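Long-range contacts in CrmK (Actinoalloteichus sp. WH1-2216-6, PDB 5I1V), which acts as a flavin-dependent oxidase with covalently bound FAD and takes part in recycling a shunt product during caerulomycin biosynthesis: residues Ala221-Ala226 against His281-Val286; Ala226-Ser231 against Pro310-Arg315; Asp239-Val244 against Glu354-Ala359; Lys343-Arg348 against Thr402-Ala407. All coordinates share one frame; numbering follows the deposited sequence. Where two conformers were deposited one is given.

Overall arrangement
Interactions 1, 2 and 4 lie in one antiparallel eight-stranded sheet. Strand 222-231 serves interactions 1 and 2, which share Ala226, have centres about 14 Å apart and touch through Val225 and Arg315. Helix 237-253 follows that strand; interactions 2 and 3 have centres about 20 Å apart, and Leu243 packs on Trp230. Interaction 4, on strands 339-347 and 400-408, has its centre about 24 Å from that of interaction 1. Along the chain, interactions 1, 2 and 3 cross; interaction 4 opens after 1 and 2 close but crosses 3. The sheet links strands near the flavin (interaction 4) with this chain's outermost strand 311-318 (interaction 2), the helix pair of interaction 3 packing against it.

Interaction 1. Residues Ala221-Ala226 against His281-Val286; sequences ASFHVA and HAQIPV
Backbone hydrogen bonds form the base of this contact: two strand segments run antiparallel at 154°, and five N-H groups bridge them. His224 with Ile284 and Ala226 with Ala282 make two hydrogen-bonded pairs, each bonded both ways. The shortest bond runs from Ala226 N to Ala282 O, 2.8 Å, with the donor in the carbonyl plane. The straightest is the end bond Val286 N to Ser222 O, at 172°, although Val286 N stands above the plane of that carbonyl. Between these pairs, CA-H...O contacts such as Gln283 CA to His224 O, 3.2 Å, fill the ladder.

CH-pi contacts come next, one on each ring. Val286 CG2 sits over one face of the His224 imidazole, 3.6 Å from its centroid, and this same methyl lies 3.4 Å from Ser222 OG. The side chains of Phe223 and Pro285 diverge at CB yet lie side by side further out: Pro285 CA stands over the phenyl face, 4.2 Å from the centroid, and Pro285 CG touches Phe223 CE2 at 3.7 Å.

Gln283 adds an amide-ring contact. Its extended chain beyond CG carries Gln283 NE2 to 3.7 Å from Phe223 CE2, the amide and ring planes 60° apart, while OE1 makes a weak hydrogen bond to Thr322 in helix 319-326.

At the start of 281-286, the side chain of His281 lies about 6 Å from that of the FAD-binding Phe123, and the whole is a pair of inner strands in the large antiparallel sheet, consistent with the substrate domain of berberine-bridge-like flavoenzymes.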
loop_
_atom_site.group_PDB
_atom_site.type_symbol
_atom_site.label_atom_id
_atom_site.label_comp_id
_atom_site.label_asym_id
_atom_site.label_seq_id
_atom_site.Cartn_x
_atom_site.Cartn_y
_atom_site.Cartn_z
ATOM N N ALA A 221 12.867 19.175 1.424
ATOM C CA ALA A 221 13.539 18.019 0.838
ATOM C C ALA A 221 13.659 16.861 1.835
ATOM O O ALA A 221 13.556 15.727 1.448
ATOM C CB ALA A 221 14.906 18.413 0.294
ATOM N N SER A 222 13.848 17.159 3.113
ATOM C CA SER A 222 14.036 16.087 4.086
ATOM C C SER A 222 13.718 16.580 5.467
ATOM O O SER A 222 13.632 17.803 5.674
ATOM C CB SER A 222 15.427 15.463 3.995
ATOM O OG SER A 222 16.375 16.218 4.652
ATOM N N PHE A 223 13.465 15.604 6.348
ATOM C CA PHE A 223 12.912 15.789 7.665
ATOM C C PHE A 223 13.699 14.997 8.696
ATOM O O PHE A 223 14.156 13.884 8.419
ATOM C CB PHE A 223 11.484 15.242 7.717
ATOM C CG PHE A 223 10.490 16.143 7.076
ATOM C CD1 PHE A 223 10.435 16.238 5.722
ATOM C CD2 PHE A 223 9.641 16.931 7.839
ATOM C CE1 PHE A 223 9.555 17.108 5.102
ATOM C CE2 PHE A 223 8.762 17.795 7.232
ATOM C CZ PHE A 223 8.717 17.881 5.857
ATOM N N HIS A 224 13.814 15.570 9.877
ATOM C CA HIS A 224 14.201 14.820 11.067
ATOM C C HIS A 224 12.927 14.224 11.653
ATOM O O HIS A 224 11.929 14.947 11.843
ATOM C CB HIS A 224 14.805 15.747 12.127
ATOM C CG HIS A 224 16.104 16.372 11.732
ATOM N ND1 HIS A 224 17.259 15.640 11.567
ATOM C CD2 HIS A 224 16.435 17.659 11.478
ATOM C CE1 HIS A 224 18.246 16.449 11.222
ATOM N NE2 HIS A 224 17.772 17.679 11.163
ATOM N N VAL A 225 12.969 12.938 11.995
ATOM C CA VAL A 225 11.802 12.209 12.421
ATOM C C VAL A 225 12.108 11.643 13.808
ATOM O O VAL A 225 13.215 11.238 14.077
ATOM C CB VAL A 225 11.469 11.065 11.441
ATOM C CG1 VAL A 225 10.277 10.270 11.949
ATOM C CG2 VAL A 225 11.205 11.602 10.004
ATOM N N ALA A 226 11.137 11.692 14.697
ATOM C CA ALA A 226 11.262 11.088 16.003
ATOM C C ALA A 226 10.035 10.234 16.249
ATOM O O ALA A 226 8.899 10.681 16.050
ATOM C CB ALA A 226 11.378 12.165 17.077
ATOM N N HIS A 281 4.621 10.280 16.827
ATOM C CA HIS A 281 5.599 10.590 15.800
ATOM C C HIS A 281 5.646 12.090 15.579
ATOM O O HIS A 281 4.647 12.794 15.679
ATOM C CB HIS A 281 5.360 9.832 14.493
ATOM C CG HIS A 281 4.020 10.076 13.889
ATOM N ND1 HIS A 281 2.968 9.207 14.058
ATOM C CD2 HIS A 281 3.550 11.100 13.143
ATOM C CE1 HIS A 281 1.909 9.673 13.421
ATOM N NE2 HIS A 281 2.237 10.816 12.852
ATOM N N ALA A 282 6.858 12.578 15.357
ATOM C CA ALA A 282 7.094 13.973 15.094
ATOM C C ALA A 282 8.121 14.137 14.005
ATOM O O ALA A 282 8.999 13.256 13.806
ATOM C CB ALA A 282 7.518 14.692 16.351
ATOM N N GLN A 283 7.977 15.236 13.260
ATOM C CA GLN A 283 8.837 15.523 12.148
ATOM C C GLN A 283 9.002 17.002 12.020
ATOM O O GLN A 283 8.120 17.744 12.362
ATOM C CB GLN A 283 8.281 14.921 10.821
ATOM C CG GLN A 283 6.949 15.503 10.390
ATOM C CD GLN A 283 6.282 14.867 9.178
ATOM O OE1 GLN A 283 6.045 13.694 9.127
ATOM N NE2 GLN A 283 5.933 15.683 8.213
ATOM N N ILE A 284 10.153 17.423 11.520
ATOM C CA ILE A 284 10.471 18.823 11.299
ATOM C C ILE A 284 11.433 18.886 10.135
ATOM O O ILE A 284 12.346 18.085 10.045
ATOM C CB ILE A 284 11.088 19.490 12.550
ATOM C CG1 ILE A 284 11.158 21.014 12.400
ATOM C CG2 ILE A 284 12.413 18.850 12.910
ATOM C CD1 ILE A 284 11.636 21.774 13.648
ATOM N N PRO A 285 11.202 19.805 9.204
ATOM C CA PRO A 285 12.165 19.848 8.110
ATOM C C PRO A 285 13.606 20.150 8.554
ATOM O O PRO A 285 13.836 20.916 9.489
ATOM C CB PRO A 285 11.644 20.979 7.226
ATOM C CG PRO A 285 10.197 21.148 7.602
ATOM C CD PRO A 285 10.154 20.818 9.072
ATOM N N VAL A 286 14.564 19.554 7.859
ATOM C CA VAL A 286 15.972 19.683 8.217
ATOM C C VAL A 286 16.429 21.137 8.009
ATOM O O VAL A 286 17.326 21.609 8.705
ATOM C CB VAL A 286 16.830 18.693 7.383
ATOM C CG1 VAL A 286 18.317 19.020 7.450
ATOM C CG2 VAL A 286 16.593 17.270 7.863
#

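Interaction 2. Residues Ala226-Ser231 against Pro310-Arg315; sequences ARVSWS and PSLTRR
Strand 311-318 is outermost within this chain in the large antiparallel sheet, and here it pairs with strand 222-231 at 172°. Arg227 with Thr313 and Ser229 with Ser311 are hydrogen-bonded pairs; the bond from Arg227 N to Thr313 O measures 2.9 Å and lies nearly along the C=O axis.

Trp230 can be followed from CB outward. There, chi1 of -66° sets CG beside the backbone N, and the indole turns one face to Pro310. Trp230 CG lies 3.9 Å from Pro310 CB, CD1 is closer, and Trp230 NE1 comes to 3.4 Å from that same carbon, which stands over the five-membered ring. NE1 is buried here and has no hydrogen-bond partner in the model. Trp230 CE2 meets Leu243 CD2 of helix 237-253. At the far tip, Trp230 CH2 has Val228 CG1 over the same face at 3.5 Å. An alanine here would remove the indole and would probably leave Pro310 CB and Val228 CG1 without the face they share, and Leu243 without its contact.

Further along, Val228 CG2 touches Leu312 CD1 at 3.7 Å and Ala226 CB rests on Arg314 CG, beside helix 291-303, where the Arg314 guanidinium bonds Ser296 and the carbonyl of Glu292. The tightest carbon pair is Val228 CG1 with Pro310 CB, 3.4 Å, shorter than usual van der Waals contact.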
loop_
_atom_site.group_PDB
_atom_site.type_symbol
_atom_site.label_atom_id
_atom_site.label_comp_id
_atom_site.label_asym_id
_atom_site.label_seq_id
_atom_site.Cartn_x
_atom_site.Cartn_y
_atom_site.Cartn_z
ATOM N N ALA A 226 11.137 11.692 14.697
ATOM C CA ALA A 226 11.262 11.088 16.003
ATOM C C ALA A 226 10.035 10.234 16.249
ATOM O O ALA A 226 8.899 10.681 16.050
ATOM C CB ALA A 226 11.378 12.165 17.077
ATOM N N ARG A 227 10.267 9.014 16.700
ATOM C CA ARG A 227 9.194 8.094 16.980
ATOM C C ARG A 227 9.417 7.710 18.446
ATOM O O ARG A 227 10.517 7.368 18.858
ATOM C CB ARG A 227 9.235 6.918 16.021
ATOM C CG ARG A 227 9.513 7.371 14.567
ATOM C CD ARG A 227 8.616 6.737 13.509
ATOM N NE ARG A 227 8.845 5.299 13.444
ATOM C CZ ARG A 227 7.903 4.352 13.455
ATOM N NH1 ARG A 227 6.601 4.656 13.468
ATOM N NH2 ARG A 227 8.273 3.070 13.424
ATOM N N VAL A 228 8.378 7.882 19.230
ATOM C CA VAL A 228 8.467 7.808 20.671
ATOM C C VAL A 228 7.396 6.850 21.130
ATOM O O VAL A 228 6.336 6.827 20.562
ATOM C CB VAL A 228 8.227 9.193 21.255
ATOM C CG1 VAL A 228 8.429 9.199 22.761
ATOM C CG2 VAL A 228 9.185 10.180 20.638
ATOM N N SER A 229 7.652 6.058 22.168
ATOM C CA SER A 229 6.596 5.283 22.808
ATOM C C SER A 229 6.781 5.287 24.317
ATOM O O SER A 229 7.908 5.304 24.796
ATOM C CB SER A 229 6.608 3.845 22.310
ATOM O OG SER A 229 7.923 3.351 22.361
ATOM N N TRP A 230 5.668 5.278 25.047
ATOM C CA TRP A 230 5.677 5.232 26.505
ATOM C C TRP A 230 4.968 3.953 26.935
ATOM O O TRP A 230 3.869 3.678 26.495
ATOM C CB TRP A 230 4.933 6.418 27.114
ATOM C CG TRP A 230 5.511 7.753 26.907
ATOM C CD1 TRP A 230 6.242 8.469 27.808
ATOM C CD2 TRP A 230 5.362 8.582 25.748
ATOM N NE1 TRP A 230 6.588 9.681 27.275
ATOM C CE2 TRP A 230 6.058 9.779 26.008
ATOM C CE3 TRP A 230 4.742 8.406 24.493
ATOM C CZ2 TRP A 230 6.138 10.826 25.069
ATOM C CZ3 TRP A 230 4.794 9.445 23.578
ATOM C CH2 TRP A 230 5.488 10.651 23.876
ATOM N N SER A 231 5.579 3.168 27.821
ATOM C CA SER A 231 5.005 1.864 28.149
ATOM C C SER A 231 3.779 2.039 29.023
ATOM O O SER A 231 3.834 2.744 30.046
ATOM C CB SER A 231 6.047 0.959 28.848
ATOM O OG SER A 231 5.401 -0.203 29.365
ATOM N N PRO A 310 10.243 7.695 28.011
ATOM C CA PRO A 310 9.848 7.047 26.761
ATOM C C PRO A 310 11.021 6.430 25.998
ATOM O O PRO A 310 12.138 6.909 26.132
ATOM C CB PRO A 310 9.308 8.215 25.942
ATOM C CG PRO A 310 10.148 9.383 26.380
ATOM C CD PRO A 310 10.430 9.150 27.850
ATOM N N SER A 311 10.761 5.413 25.178
ATOM C CA SER A 311 11.729 4.944 24.200
ATOM C C SER A 311 11.611 5.813 22.962
ATOM O O SER A 311 10.521 6.173 22.576
ATOM C CB SER A 311 11.423 3.537 23.745
ATOM O OG SER A 311 11.136 2.674 24.815
ATOM N N LEU A 312 12.718 6.051 22.295
ATOM C CA LEU A 312 12.778 7.033 21.230
ATOM C C LEU A 312 13.782 6.551 20.173
ATOM O O LEU A 312 14.849 6.058 20.514
ATOM C CB LEU A 312 13.232 8.330 21.884
ATOM C CG LEU A 312 13.893 9.466 21.145
ATOM C CD1 LEU A 312 12.874 10.155 20.255
ATOM C CD2 LEU A 312 14.449 10.449 22.164
ATOM N N THR A 313 13.407 6.663 18.900
ATOM C CA THR A 313 14.339 6.555 17.788
ATOM C C THR A 313 14.223 7.845 16.980
ATOM O O THR A 313 13.127 8.419 16.865
ATOM C CB THR A 313 14.035 5.341 16.867
ATOM O OG1 THR A 313 15.050 5.242 15.866
ATOM C CG2 THR A 313 12.737 5.502 16.134
ATOM N N ARG A 314 15.348 8.315 16.467
ATOM C CA ARG A 314 15.390 9.534 15.658
ATOM C C ARG A 314 16.179 9.248 14.409
ATOM O O ARG A 314 17.163 8.514 14.475
ATOM C CB ARG A 314 16.018 10.684 16.461
ATOM C CG ARG A 314 15.108 11.149 17.604
ATOM C CD ARG A 314 15.686 12.282 18.456
ATOM N NE ARG A 314 15.890 13.519 17.704
ATOM C CZ ARG A 314 16.236 14.688 18.239
ATOM N NH1 ARG A 314 16.390 14.820 19.555
ATOM N NH2 ARG A 314 16.408 15.746 17.455
ATOM N N ARG A 315 15.747 9.811 13.272
ATOM C CA ARG A 315 16.479 9.628 12.030
ATOM C C ARG A 315 16.050 10.702 11.045
ATOM O O ARG A 315 15.072 11.383 11.260
ATOM C CB ARG A 315 16.177 8.258 11.447
ATOM C CG ARG A 315 14.706 8.069 11.051
ATOM C CD ARG A 315 14.391 6.637 10.605
ATOM N NE ARG A 315 15.309 6.238 9.538
ATOM C CZ ARG A 315 15.318 5.045 8.939
ATOM N NH1 ARG A 315 14.419 4.111 9.241
ATOM N NH2 ARG A 315 16.232 4.804 8.007
#

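Interaction 3. Residues Asp239-Val244 against Glu354-Ala359; sequences DYVRLV and EQLAAA
Val241 O is gripped by one side-chain hydrogen bond, from Ser245 OG one turn further along its own helix; from across the contact Leu356 CD1 only packs against Val241 O, at 3.8 Å. This is a helix-helix contact between helices 237-253 and 353-364, and the axes of the two short segments approach to 9.3 Å at an angle of 126°.

Leu356 carries most of the contact. Its CG sits beside the backbone N, and the extended chi2 of 178° carries both methyls to helix 237-253. Leu356 CD2 reaches Val244 CG1 at 3.7 Å and Leu356 CD1 touches the same methyl, while Leu356 CB meets Val241 CG2 at 4.0 Å; the side chains cross obliquely. On the flank, Tyr240 has CG anti to its backbone N. The ring turns an edge to Leu356 O, which lies near the ring plane, 3.8 Å from Tyr240 CE2, and Val244 CG2 of the same helix covers one face of it. Tyr377 of strand 374-379 touches both Val244 and Leu356.

With branched aliphatic groups meeting and no polar bond between the segments, the two helices are probably held to each other here chiefly by buried apolar surface.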
loop_
_atom_site.group_PDB
_atom_site.type_symbol
_atom_site.label_atom_id
_atom_site.label_comp_id
_atom_site.label_asym_id
_atom_site.label_seq_id
_atom_site.Cartn_x
_atom_site.Cartn_y
_atom_site.Cartn_z
ATOM N N ASP A 239 0.744 10.539 35.421
ATOM C CA ASP A 239 1.640 10.671 34.267
ATOM C C ASP A 239 0.861 10.868 32.970
ATOM O O ASP A 239 1.240 11.701 32.159
ATOM C CB ASP A 239 2.542 9.458 34.082
ATOM C CG ASP A 239 3.659 9.400 35.099
ATOM O OD1 ASP A 239 3.913 10.435 35.773
ATOM O OD2 ASP A 239 4.299 8.323 35.197
ATOM N N TYR A 240 -0.185 10.077 32.754
ATOM C CA TYR A 240 -0.962 10.264 31.531
ATOM C C TYR A 240 -1.462 11.705 31.428
ATOM O O TYR A 240 -1.274 12.344 30.380
ATOM C CB TYR A 240 -2.129 9.286 31.442
ATOM C CG TYR A 240 -2.959 9.522 30.200
ATOM C CD1 TYR A 240 -2.584 8.955 28.986
ATOM C CD2 TYR A 240 -4.096 10.327 30.232
ATOM C CE1 TYR A 240 -3.327 9.160 27.851
ATOM C CE2 TYR A 240 -4.852 10.541 29.083
ATOM C CZ TYR A 240 -4.455 9.941 27.898
ATOM O OH TYR A 240 -5.137 10.145 26.713
ATOM N N VAL A 241 -2.099 12.206 32.495
ATOM C CA VAL A 241 -2.686 13.554 32.499
ATOM C C VAL A 241 -1.604 14.609 32.243
ATOM O O VAL A 241 -1.765 15.508 31.402
ATOM C CB VAL A 241 -3.508 13.857 33.795
ATOM C CG1 VAL A 241 -3.983 15.322 33.831
ATOM C CG2 VAL A 241 -4.714 12.916 33.922
ATOM N N ARG A 242 -0.462 14.463 32.882
ATOM C CA ARG A 242 0.593 15.449 32.699
ATOM C C ARG A 242 1.196 15.436 31.272
ATOM O O ARG A 242 1.340 16.469 30.616
ATOM C CB ARG A 242 1.692 15.216 33.710
ATOM C CG ARG A 242 2.802 16.238 33.585
ATOM C CD ARG A 242 2.315 17.633 33.876
ATOM N NE ARG A 242 3.389 18.597 33.675
ATOM C CZ ARG A 242 4.244 18.996 34.617
ATOM N NH1 ARG A 242 4.176 18.508 35.856
ATOM N NH2 ARG A 242 5.180 19.881 34.316
ATOM N N LEU A 243 1.525 14.245 30.812
ATOM C CA LEU A 243 2.034 14.045 29.450
ATOM C C LEU A 243 1.153 14.642 28.342
ATOM O O LEU A 243 1.620 15.400 27.514
ATOM C CB LEU A 243 2.213 12.562 29.174
ATOM C CG LEU A 243 2.632 12.261 27.735
ATOM C CD1 LEU A 243 3.966 12.925 27.445
ATOM C CD2 LEU A 243 2.682 10.768 27.503
ATOM N N VAL A 244 -0.116 14.285 28.324
ATOM C CA VAL A 244 -1.034 14.873 27.355
ATOM C C VAL A 244 -1.156 16.392 27.564
ATOM O O VAL A 244 -1.234 17.144 26.587
ATOM C CB VAL A 244 -2.435 14.233 27.435
ATOM C CG1 VAL A 244 -3.414 15.002 26.552
ATOM C CG2 VAL A 244 -2.365 12.778 27.042
ATOM N N GLU A 354 -9.907 17.064 34.235
ATOM C CA GLU A 354 -10.993 16.078 34.408
ATOM C C GLU A 354 -11.285 15.340 33.082
ATOM O O GLU A 354 -11.462 14.132 33.076
ATOM C CB GLU A 354 -12.292 16.721 34.934
ATOM C CG GLU A 354 -12.199 17.376 36.314
ATOM C CD GLU A 354 -11.717 18.837 36.290
ATOM O OE1 GLU A 354 -11.210 19.307 35.237
ATOM O OE2 GLU A 354 -11.842 19.528 37.334
ATOM N N GLN A 355 -11.328 16.074 31.965
ATOM C CA GLN A 355 -11.414 15.437 30.642
ATOM C C GLN A 355 -10.338 14.394 30.438
ATOM O O GLN A 355 -10.625 13.285 29.965
ATOM C CB GLN A 355 -11.346 16.482 29.536
ATOM C CG GLN A 355 -12.636 17.248 29.390
ATOM C CD GLN A 355 -12.562 18.276 28.291
ATOM O OE1 GLN A 355 -11.777 19.207 28.374
ATOM N NE2 GLN A 355 -13.385 18.115 27.256
ATOM N N LEU A 356 -9.103 14.719 30.823
ATOM C CA LEU A 356 -8.021 13.768 30.685
ATOM C C LEU A 356 -8.120 12.568 31.637
ATOM O O LEU A 356 -7.796 11.457 31.230
ATOM C CB LEU A 356 -6.658 14.451 30.771
ATOM C CG LEU A 356 -6.477 15.533 29.710
ATOM C CD1 LEU A 356 -5.120 16.222 29.859
ATOM C CD2 LEU A 356 -6.667 14.940 28.314
ATOM N N ALA A 357 -8.568 12.752 32.877
ATOM C CA ALA A 357 -8.787 11.569 33.750
ATOM C C ALA A 357 -9.980 10.700 33.295
ATOM O O ALA A 357 -9.955 9.481 33.420
ATOM C CB ALA A 357 -8.935 11.962 35.212
ATOM N N ALA A 358 -11.011 11.335 32.760
ATOM C CA ALA A 358 -12.086 10.607 32.090
ATOM C C ALA A 358 -11.548 9.732 30.945
ATOM O O ALA A 358 -11.977 8.616 30.771
ATOM C CB ALA A 358 -13.142 11.567 31.576
ATOM N N ALA A 359 -10.595 10.249 30.182
ATOM C CA ALA A 359 -10.013 9.499 29.066
ATOM C C ALA A 359 -9.194 8.394 29.630
ATOM O O ALA A 359 -9.329 7.258 29.205
ATOM C CB ALA A 359 -9.130 10.378 28.218
#

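Interaction 4. Residues Lys343-Arg348 against Thr402-Ala407; sequences KSADLR and TFYMVA
The two strand segments run antiparallel at 165°, neighbours in the large sheet beside the flavin. Lys343 with Tyr404 and Ala345 with Thr402 are hydrogen-bonded pairs and Ser344 with Phe403 is a non-hydrogen-bonded one; in all four backbone bonds the donor lies above the plane of the carbonyl.

Thr402 does most with its side chain. With chi1 of 79°, Thr402 OG1 sits between backbone N and carbonyl carbon and donates to Ala345 O at 2.6 Å, on a lone pair, so Ala345 O accepts from both Thr402 N and Thr402 OG1. On the other branch, Thr402 CG2 meets Leu347 CD1 at 3.7 Å, the side chains crossing at about a right angle. An alanine here would remove both branches and would probably leave Ala345 O less firmly held and Leu347 with less packing.

Lys343 and Tyr404 touch CB to CB at 3.9 Å; the ammonium leads away to salt bridges with Asp451 and Asp453. Ser344 OG bonds the backbone N of Tyr446, an FAD-binding residue, and Asp346 OD2 pairs with Lys401.

One water knits the strands: it accepts from Ser344 OG at 2.9 Å and donates to Asp346 OD1 at 2.7 Å and to Thr402 O at 2.8 Å.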
loop_
_atom_site.group_PDB
_atom_site.type_symbol
_atom_site.label_atom_id
_atom_site.label_comp_id
_atom_site.label_asym_id
_atom_site.label_seq_id
_atom_site.Cartn_x
_atom_site.Cartn_y
_atom_site.Cartn_z
ATOM N N LYS A 343 -14.585 8.670 15.353
ATOM C CA LYS A 343 -15.176 9.908 15.793
ATOM C C LYS A 343 -14.096 11.014 15.717
ATOM O O LYS A 343 -12.914 10.746 15.614
ATOM C CB LYS A 343 -15.720 9.769 17.234
ATOM C CG LYS A 343 -16.805 8.716 17.406
ATOM C CD LYS A 343 -17.338 8.689 18.827
ATOM C CE LYS A 343 -18.543 7.792 18.954
ATOM N NZ LYS A 343 -19.808 8.564 18.785
ATOM N N SER A 344 -14.532 12.241 15.815
ATOM C CA SER A 344 -13.725 13.392 15.574
ATOM C C SER A 344 -14.154 14.511 16.507
ATOM O O SER A 344 -15.336 14.614 16.838
ATOM C CB SER A 344 -13.933 13.773 14.101
ATOM O OG SER A 344 -13.885 15.146 13.886
ATOM N N ALA A 345 -13.197 15.321 16.943
ATOM C CA ALA A 345 -13.451 16.521 17.784
ATOM C C ALA A 345 -12.238 17.452 17.626
ATOM O O ALA A 345 -11.099 17.057 17.835
ATOM C CB ALA A 345 -13.704 16.172 19.264
ATOM N N ASP A 346 -12.480 18.686 17.254
ATOM C CA ASP A 346 -11.397 19.648 17.062
ATOM C C ASP A 346 -11.401 20.712 18.124
ATOM O O ASP A 346 -12.455 21.087 18.590
ATOM C CB ASP A 346 -11.531 20.274 15.667
ATOM C CG ASP A 346 -11.439 19.225 14.580
ATOM O OD1 ASP A 346 -11.058 18.047 14.929
ATOM O OD2 ASP A 346 -11.755 19.570 13.411
ATOM N N LEU A 347 -10.203 21.186 18.474
ATOM C CA LEU A 347 -9.951 21.978 19.696
ATOM C C LEU A 347 -9.239 23.265 19.336
ATOM O O LEU A 347 -8.416 23.293 18.403
ATOM C CB LEU A 347 -9.023 21.230 20.658
ATOM C CG LEU A 347 -9.528 19.953 21.325
ATOM C CD1 LEU A 347 -8.364 19.187 21.928
ATOM C CD2 LEU A 347 -10.568 20.275 22.394
ATOM N N ARG A 348 -9.525 24.316 20.085
ATOM C CA ARG A 348 -8.733 25.563 19.982
ATOM C C ARG A 348 -8.253 25.955 21.383
ATOM O O ARG A 348 -7.663 27.010 21.569
ATOM C CB ARG A 348 -9.539 26.696 19.341
ATOM C CG ARG A 348 -10.853 26.973 20.066
ATOM C CD ARG A 348 -11.817 27.843 19.273
ATOM N NE ARG A 348 -11.372 29.221 19.280
ATOM C CZ ARG A 348 -10.718 29.837 18.291
ATOM N NH1 ARG A 348 -10.424 29.226 17.136
ATOM N NH2 ARG A 348 -10.360 31.109 18.459
ATOM N N THR A 402 -8.528 16.061 17.009
ATOM C CA THR A 402 -8.516 14.798 17.720
ATOM C C THR A 402 -9.435 13.823 16.970
ATOM O O THR A 402 -10.422 14.217 16.360
ATOM C CB THR A 402 -8.961 14.894 19.201
ATOM O OG1 THR A 402 -10.390 14.957 19.268
ATOM C CG2 THR A 402 -8.300 16.096 19.908
ATOM N N PHE A 403 -9.065 12.560 17.056
ATOM C CA PHE A 403 -9.611 11.479 16.285
ATOM C C PHE A 403 -9.716 10.300 17.267
ATOM O O PHE A 403 -8.852 10.144 18.132
ATOM C CB PHE A 403 -8.609 11.205 15.161
ATOM C CG PHE A 403 -8.951 10.038 14.298
ATOM C CD1 PHE A 403 -10.081 10.072 13.489
ATOM C CD2 PHE A 403 -8.146 8.925 14.265
ATOM C CE1 PHE A 403 -10.401 8.987 12.679
ATOM C CE2 PHE A 403 -8.454 7.842 13.453
ATOM C CZ PHE A 403 -9.586 7.874 12.658
ATOM N N TYR A 404 -10.788 9.515 17.151
ATOM C CA TYR A 404 -11.060 8.348 17.969
ATOM C C TYR A 404 -11.326 7.203 17.007
ATOM O O TYR A 404 -12.027 7.411 15.995
ATOM C CB TYR A 404 -12.319 8.527 18.789
ATOM C CG TYR A 404 -12.297 9.685 19.728
ATOM C CD1 TYR A 404 -12.255 11.001 19.276
ATOM C CD2 TYR A 404 -12.349 9.475 21.107
ATOM C CE1 TYR A 404 -12.262 12.068 20.169
ATOM C CE2 TYR A 404 -12.326 10.535 21.989
ATOM C CZ TYR A 404 -12.278 11.816 21.536
ATOM O OH TYR A 404 -12.315 12.834 22.474
ATOM N N MET A 405 -10.743 6.042 17.268
ATOM C CA MET A 405 -10.969 4.888 16.424
ATOM C C MET A 405 -10.934 3.561 17.215
ATOM O O MET A 405 -10.223 3.445 18.222
ATOM C CB MET A 405 -10.027 4.946 15.215
ATOM C CG MET A 405 -8.942 3.897 15.044
ATOM S SD MET A 405 -9.154 2.808 13.572
ATOM C CE MET A 405 -9.834 3.867 12.290
ATOM N N VAL A 406 -11.778 2.619 16.778
ATOM C CA VAL A 406 -11.762 1.222 17.223
ATOM C C VAL A 406 -11.858 0.436 15.938
ATOM O O VAL A 406 -12.612 0.839 15.009
ATOM C CB VAL A 406 -12.931 0.816 18.156
ATOM C CG1 VAL A 406 -12.749 1.381 19.534
ATOM C CG2 VAL A 406 -14.255 1.302 17.647
ATOM N N ALA A 407 -10.989 -0.563 15.820
ATOM C CA ALA A 407 -10.955 -1.484 14.667
ATOM C C ALA A 407 -10.973 -2.923 15.169
ATOM O O ALA A 407 -10.297 -3.265 16.141
ATOM C CB ALA A 407 -9.756 -1.235 13.826
HETATM O O HOH W 1 -11.020 15.554 14.020
#